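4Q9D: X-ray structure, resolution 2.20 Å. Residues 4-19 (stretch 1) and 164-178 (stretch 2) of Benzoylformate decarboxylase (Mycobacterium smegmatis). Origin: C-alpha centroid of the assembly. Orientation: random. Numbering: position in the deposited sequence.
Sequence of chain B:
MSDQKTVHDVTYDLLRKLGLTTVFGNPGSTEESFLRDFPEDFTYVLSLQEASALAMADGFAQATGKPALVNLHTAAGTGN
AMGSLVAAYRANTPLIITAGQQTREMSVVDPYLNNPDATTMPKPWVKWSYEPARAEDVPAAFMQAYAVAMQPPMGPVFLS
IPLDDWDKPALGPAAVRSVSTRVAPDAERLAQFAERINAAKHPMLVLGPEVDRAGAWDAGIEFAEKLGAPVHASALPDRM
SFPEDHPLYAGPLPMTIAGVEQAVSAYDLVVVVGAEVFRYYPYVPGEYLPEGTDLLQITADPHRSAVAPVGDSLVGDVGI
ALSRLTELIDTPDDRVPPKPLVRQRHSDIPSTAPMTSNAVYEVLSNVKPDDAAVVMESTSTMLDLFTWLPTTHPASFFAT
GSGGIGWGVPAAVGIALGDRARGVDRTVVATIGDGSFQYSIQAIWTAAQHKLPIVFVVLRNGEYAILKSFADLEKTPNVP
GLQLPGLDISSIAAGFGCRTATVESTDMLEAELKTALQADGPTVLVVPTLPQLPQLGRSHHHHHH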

# COMPACT_ATOMS: atom_id res chain seq x y z
N GLN B 4 -5.46 1.14 39.79
CA GLN B 4 -5.56 2.07 38.66
C GLN B 4 -6.30 1.42 37.50
O GLN B 4 -6.11 0.22 37.24
CB GLN B 4 -4.18 2.55 38.21
CG GLN B 4 -3.52 3.48 39.22
CD GLN B 4 -4.53 4.43 39.86
OE1 GLN B 4 -5.27 5.13 39.15
NE2 GLN B 4 -4.58 4.45 41.19
N LYS B 5 -7.15 2.20 36.83
CA LYS B 5 -7.84 1.75 35.61
C LYS B 5 -6.81 1.42 34.54
O LYS B 5 -5.84 2.14 34.35
CB LYS B 5 -8.75 2.86 35.09
CG LYS B 5 -9.73 3.36 36.11
CD LYS B 5 -10.76 2.32 36.41
CE LYS B 5 -12.09 2.98 36.79
NZ LYS B 5 -13.00 2.01 37.46
N THR B 6 -7.02 0.31 33.85
CA THR B 6 -6.18 -0.05 32.72
C THR B 6 -6.82 0.42 31.41
O THR B 6 -7.99 0.80 31.35
CB THR B 6 -6.04 -1.57 32.66
OG1 THR B 6 -7.34 -2.13 32.50
CG2 THR B 6 -5.39 -2.11 34.00
N VAL B 7 -6.04 0.36 30.34
CA VAL B 7 -6.56 0.59 29.01
C VAL B 7 -7.82 -0.27 28.74
O VAL B 7 -8.79 0.21 28.16
CB VAL B 7 -5.46 0.31 27.96
CG1 VAL B 7 -6.06 0.13 26.55
CG2 VAL B 7 -4.40 1.45 27.99
N HIS B 8 -7.79 -1.51 29.21
CA HIS B 8 -8.93 -2.43 29.10
C HIS B 8 -10.18 -1.86 29.79
O HIS B 8 -11.27 -1.83 29.20
CB HIS B 8 -8.52 -3.79 29.70
CG HIS B 8 -9.50 -4.90 29.46
ND1 HIS B 8 -10.69 -5.02 30.17
CD2 HIS B 8 -9.46 -5.97 28.63
CE1 HIS B 8 -11.33 -6.11 29.78
NE2 HIS B 8 -10.60 -6.71 28.85
N ASP B 9 -10.03 -1.40 31.04
CA ASP B 9 -11.15 -0.81 31.78
C ASP B 9 -11.80 0.34 31.04
O ASP B 9 -13.03 0.37 30.85
CB ASP B 9 -10.70 -0.26 33.16
CG ASP B 9 -10.23 -1.35 34.12
OD1 ASP B 9 -10.79 -2.46 34.09
OD2 ASP B 9 -9.27 -1.09 34.87
N VAL B 10 -11.00 1.33 30.69
CA VAL B 10 -11.57 2.53 30.13
C VAL B 10 -12.06 2.32 28.68
O VAL B 10 -12.94 3.04 28.21
CB VAL B 10 -10.61 3.76 30.25
CG1 VAL B 10 -10.06 3.87 31.69
CG2 VAL B 10 -9.48 3.67 29.28
N THR B 11 -11.50 1.34 27.97
CA THR B 11 -11.94 1.12 26.58
C THR B 11 -13.34 0.50 26.58
O THR B 11 -14.23 0.98 25.87
CB THR B 11 -10.99 0.21 25.79
OG1 THR B 11 -9.70 0.82 25.71
CG2 THR B 11 -11.51 -0.01 24.35
N TYR B 12 -13.55 -0.55 27.37
CA TYR B 12 -14.89 -1.11 27.51
C TYR B 12 -15.89 -0.07 28.04
O TYR B 12 -17.03 -0.01 27.59
CB TYR B 12 -14.86 -2.34 28.39
CG TYR B 12 -14.50 -3.59 27.63
CD1 TYR B 12 -15.47 -4.28 26.89
CD2 TYR B 12 -13.19 -4.06 27.60
CE1 TYR B 12 -15.14 -5.42 26.17
CE2 TYR B 12 -12.85 -5.21 26.89
CZ TYR B 12 -13.84 -5.88 26.17
OH TYR B 12 -13.53 -7.04 25.48
N ASP B 13 -15.45 0.78 28.98
CA ASP B 13 -16.33 1.87 29.42
C ASP B 13 -16.75 2.76 28.26
O ASP B 13 -17.89 3.19 28.18
CB ASP B 13 -15.66 2.72 30.52
CG ASP B 13 -15.62 2.00 31.88
OD1 ASP B 13 -16.30 0.97 32.04
OD2 ASP B 13 -14.90 2.45 32.79
N LEU B 14 -15.81 3.06 27.35
CA LEU B 14 -16.13 3.91 26.20
C LEU B 14 -17.07 3.16 25.25
O LEU B 14 -18.06 3.72 24.78
CB LEU B 14 -14.86 4.32 25.45
CG LEU B 14 -15.08 4.98 24.08
CD1 LEU B 14 -15.77 6.34 24.27
CD2 LEU B 14 -13.74 5.17 23.41
N LEU B 15 -16.74 1.90 24.98
CA LEU B 15 -17.55 1.08 24.08
C LEU B 15 -19.00 1.06 24.58
O LEU B 15 -19.94 1.22 23.79
CB LEU B 15 -16.96 -0.36 24.01
CG LEU B 15 -15.60 -0.52 23.31
CD1 LEU B 15 -15.17 -1.96 23.32
CD2 LEU B 15 -15.67 0.03 21.84
N ARG B 16 -19.20 0.87 25.88
CA ARG B 16 -20.56 0.88 26.45
C ARG B 16 -21.26 2.20 26.16
O ARG B 16 -22.41 2.20 25.70
CB ARG B 16 -20.54 0.60 27.97
CG ARG B 16 -21.92 0.51 28.65
CD ARG B 16 -21.79 0.30 30.19
NE ARG B 16 -21.19 -1.00 30.47
CZ ARG B 16 -19.94 -1.18 30.91
NH1 ARG B 16 -19.15 -0.13 31.15
NH2 ARG B 16 -19.50 -2.42 31.12
N LYS B 17 -20.60 3.33 26.43
CA LYS B 17 -21.20 4.65 26.14
C LYS B 17 -21.55 4.84 24.67
O LYS B 17 -22.54 5.49 24.36
CB LYS B 17 -20.27 5.78 26.58
CG LYS B 17 -20.04 5.82 28.12
CD LYS B 17 -19.03 6.89 28.52
CE LYS B 17 -18.63 6.76 29.99
NZ LYS B 17 -17.47 7.64 30.31
N LEU B 18 -20.75 4.25 23.78
CA LEU B 18 -20.98 4.37 22.34
C LEU B 18 -22.07 3.41 21.85
O LEU B 18 -22.54 3.53 20.72
CB LEU B 18 -19.68 4.08 21.56
CG LEU B 18 -18.57 5.10 21.79
CD1 LEU B 18 -17.36 4.80 20.93
CD2 LEU B 18 -19.11 6.48 21.46
N GLY B 19 -22.45 2.46 22.70
CA GLY B 19 -23.45 1.47 22.32
C GLY B 19 -22.85 0.24 21.66
O GLY B 19 -23.59 -0.65 21.20
N ASP B 164 -0.32 -6.63 24.49
CA ASP B 164 0.18 -6.18 25.79
C ASP B 164 -0.41 -4.84 26.14
O ASP B 164 -0.26 -4.39 27.27
CB ASP B 164 1.74 -6.16 25.84
CG ASP B 164 2.36 -5.37 24.70
OD1 ASP B 164 1.91 -5.53 23.55
OD2 ASP B 164 3.31 -4.59 24.93
N ASP B 165 -1.10 -4.21 25.20
CA ASP B 165 -1.61 -2.86 25.44
C ASP B 165 -2.68 -2.83 26.53
O ASP B 165 -2.81 -1.86 27.28
CB ASP B 165 -2.18 -2.22 24.14
CG ASP B 165 -1.07 -1.72 23.19
OD1 ASP B 165 0.13 -1.89 23.50
OD2 ASP B 165 -1.41 -1.17 22.11
N TRP B 166 -3.48 -3.88 26.60
CA TRP B 166 -4.75 -3.85 27.33
C TRP B 166 -4.54 -3.72 28.84
O TRP B 166 -5.36 -3.15 29.54
CB TRP B 166 -5.56 -5.12 27.00
CG TRP B 166 -6.06 -5.10 25.56
CD1 TRP B 166 -5.58 -5.82 24.51
CD2 TRP B 166 -7.09 -4.25 25.03
NE1 TRP B 166 -6.27 -5.49 23.36
CE2 TRP B 166 -7.20 -4.54 23.66
CE3 TRP B 166 -7.94 -3.29 25.60
CZ2 TRP B 166 -8.13 -3.91 22.83
CZ3 TRP B 166 -8.85 -2.65 24.77
CH2 TRP B 166 -8.94 -2.96 23.40
N ASP B 167 -3.44 -4.29 29.33
CA ASP B 167 -3.14 -4.27 30.76
C ASP B 167 -2.35 -3.05 31.20
O ASP B 167 -2.05 -2.92 32.37
CB ASP B 167 -2.44 -5.57 31.18
CG ASP B 167 -3.39 -6.76 31.11
OD1 ASP B 167 -4.62 -6.52 31.24
OD2 ASP B 167 -2.92 -7.91 30.89
N LYS B 168 -2.04 -2.14 30.29
CA LYS B 168 -1.33 -0.93 30.68
C LYS B 168 -2.24 0.06 31.44
O LYS B 168 -3.44 0.10 31.22
CB LYS B 168 -0.66 -0.30 29.46
CG LYS B 168 0.34 -1.27 28.77
CD LYS B 168 1.54 -1.48 29.69
CE LYS B 168 2.69 -2.20 28.99
NZ LYS B 168 2.34 -3.61 28.80
N PRO B 169 -1.65 0.87 32.34
CA PRO B 169 -2.46 1.90 33.03
C PRO B 169 -3.07 2.85 32.01
O PRO B 169 -2.35 3.30 31.12
CB PRO B 169 -1.42 2.66 33.88
CG PRO B 169 -0.33 1.65 34.14
CD PRO B 169 -0.27 0.79 32.85
N ALA B 170 -4.36 3.16 32.13
CA ALA B 170 -4.98 4.16 31.25
C ALA B 170 -4.53 5.56 31.63
O ALA B 170 -4.16 5.80 32.76
CB ALA B 170 -6.48 4.08 31.36
N LEU B 171 -4.59 6.50 30.69
CA LEU B 171 -4.34 7.90 30.98
C LEU B 171 -5.44 8.51 31.84
O LEU B 171 -5.24 9.54 32.47
CB LEU B 171 -4.26 8.71 29.68
CG LEU B 171 -3.15 8.41 28.68
CD1 LEU B 171 -3.47 9.13 27.38
CD2 LEU B 171 -1.81 8.82 29.23
N GLY B 172 -6.62 7.90 31.83
CA GLY B 172 -7.79 8.46 32.49
C GLY B 172 -9.01 7.96 31.72
O GLY B 172 -8.87 7.11 30.85
N PRO B 173 -10.21 8.49 32.02
CA PRO B 173 -11.36 8.06 31.22
C PRO B 173 -11.23 8.52 29.75
O PRO B 173 -10.65 9.55 29.47
CB PRO B 173 -12.55 8.76 31.89
CG PRO B 173 -11.93 10.01 32.52
CD PRO B 173 -10.55 9.55 32.98
N ALA B 174 -11.79 7.77 28.82
CA ALA B 174 -11.73 8.17 27.42
C ALA B 174 -12.77 9.24 27.14
O ALA B 174 -13.91 9.11 27.59
CB ALA B 174 -11.99 6.95 26.54
N ALA B 175 -12.40 10.28 26.39
CA ALA B 175 -13.34 11.30 25.97
C ALA B 175 -14.40 10.66 25.06
O ALA B 175 -14.09 9.76 24.27
CB ALA B 175 -12.63 12.43 25.23
N VAL B 176 -15.64 11.10 25.21
CA VAL B 176 -16.75 10.57 24.45
C VAL B 176 -17.13 11.64 23.45
O VAL B 176 -17.47 12.77 23.83
CB VAL B 176 -17.95 10.22 25.37
CG1 VAL B 176 -19.10 9.54 24.58
CG2 VAL B 176 -17.50 9.31 26.51
N ARG B 177 -17.03 11.33 22.17
CA ARG B 177 -17.36 12.34 21.17
C ARG B 177 -18.55 11.88 20.39
O ARG B 177 -18.90 10.71 20.44
CB ARG B 177 -16.18 12.52 20.22
CG ARG B 177 -14.93 13.01 20.93
CD ARG B 177 -13.92 13.44 19.87
NE ARG B 177 -13.22 12.31 19.23
CZ ARG B 177 -13.15 12.11 17.91
NH1 ARG B 177 -13.80 12.91 17.07
NH2 ARG B 177 -12.43 11.10 17.43
N SER B 178 -19.14 12.81 19.63
CA SER B 178 -20.20 12.48 18.69
C SER B 178 -19.88 13.17 17.37
O SER B 178 -19.26 14.23 17.37
CB SER B 178 -21.60 12.90 19.21
OG SER B 178 -21.74 14.33 19.23
O HOH W 1 -4.57 4.35 35.64
O HOH W 2 -13.57 5.47 29.48
O HOH W 3 -15.49 6.94 28.45

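Residues 4-19 enter a helix that begins at Val7, and the largely irregular segment 164-178 runs alongside it, the two burying 832 Å² between them. Direct polar contact is concentrated at the start of the helix and is made by the backbone. Thr6 and Pro169 form a single beta bridge, with their CA atoms 4.2 Å apart. On one side of it Ala170 N donates to Lys5 O (2.9 Å, 168°), and on the other Val7 N donates to Lys168 O (2.8 Å, 159°). A third bond, from His8 N to Trp166 O (3.0 Å, 145°), follows. The amides in the first turn of a helix have no carbonyl one turn earlier to bond to, so Lys168 and Trp166 supply acceptors to Val7 and His8. The close approach also brings Thr6 CA to 3.1 Å from Lys168 O, a CA-H...O contact.

The helix start is secured from within its own stretch as well. Thr6, at the N-cap, accepts a bond from Asp9 N through OG1 (3.1 Å), while Thr6 N donates to Asp9 OD2 (2.8 Å). In the other stretch, a type I turn runs from Asp165 to Lys168, closed by Lys168 N to Asp165 O (3.1 Å); Trp166, within the turn, and Lys168, at its end, both present carbonyls to the helix start.

Apolar packing continues along the helix. Trp166, which has the largest area covered by the other stretch, lies with CE3 4.0 Å from Val7 CG1; the CA of His8 sits at the edge of the indole, near its plane. Thr11 OG1 comes within 3.7 Å of Trp166 CZ3, but its hydroxyl donates to Val7 O (2.7 Å), so this polar group is satisfied beside the aromatic ring. On the same helix, Val10 CG1 meets Ala170 CB at 3.6 Å, and farther along Leu14 CD2 meets Ala174 CB at 4.0 Å. Both alanine CA-to-CB bonds point toward the helix, so their methyls meet the valine and leucine side chains directly. Val176 extends the apolar surface: its CG2 lies 4.1 Å from Leu14 CD1 and 3.5 Å from the aliphatic CD of Lys17.

Three waters complete the polar contacts. Water 1 donates to Lys5 O (2.9 Å) and Ala170 O (3.3 Å), beside the bridge. Water 2 donates to Val10 O (2.8 Å) and accepts from Ala174 N (3.0 Å), linking backbones that do not bond directly there. Water 3 accepts from Lys17 NZ (2.8 Å) and donates to Ala174 O (2.8 Å), connecting the lysine ammonium to the opposing backbone.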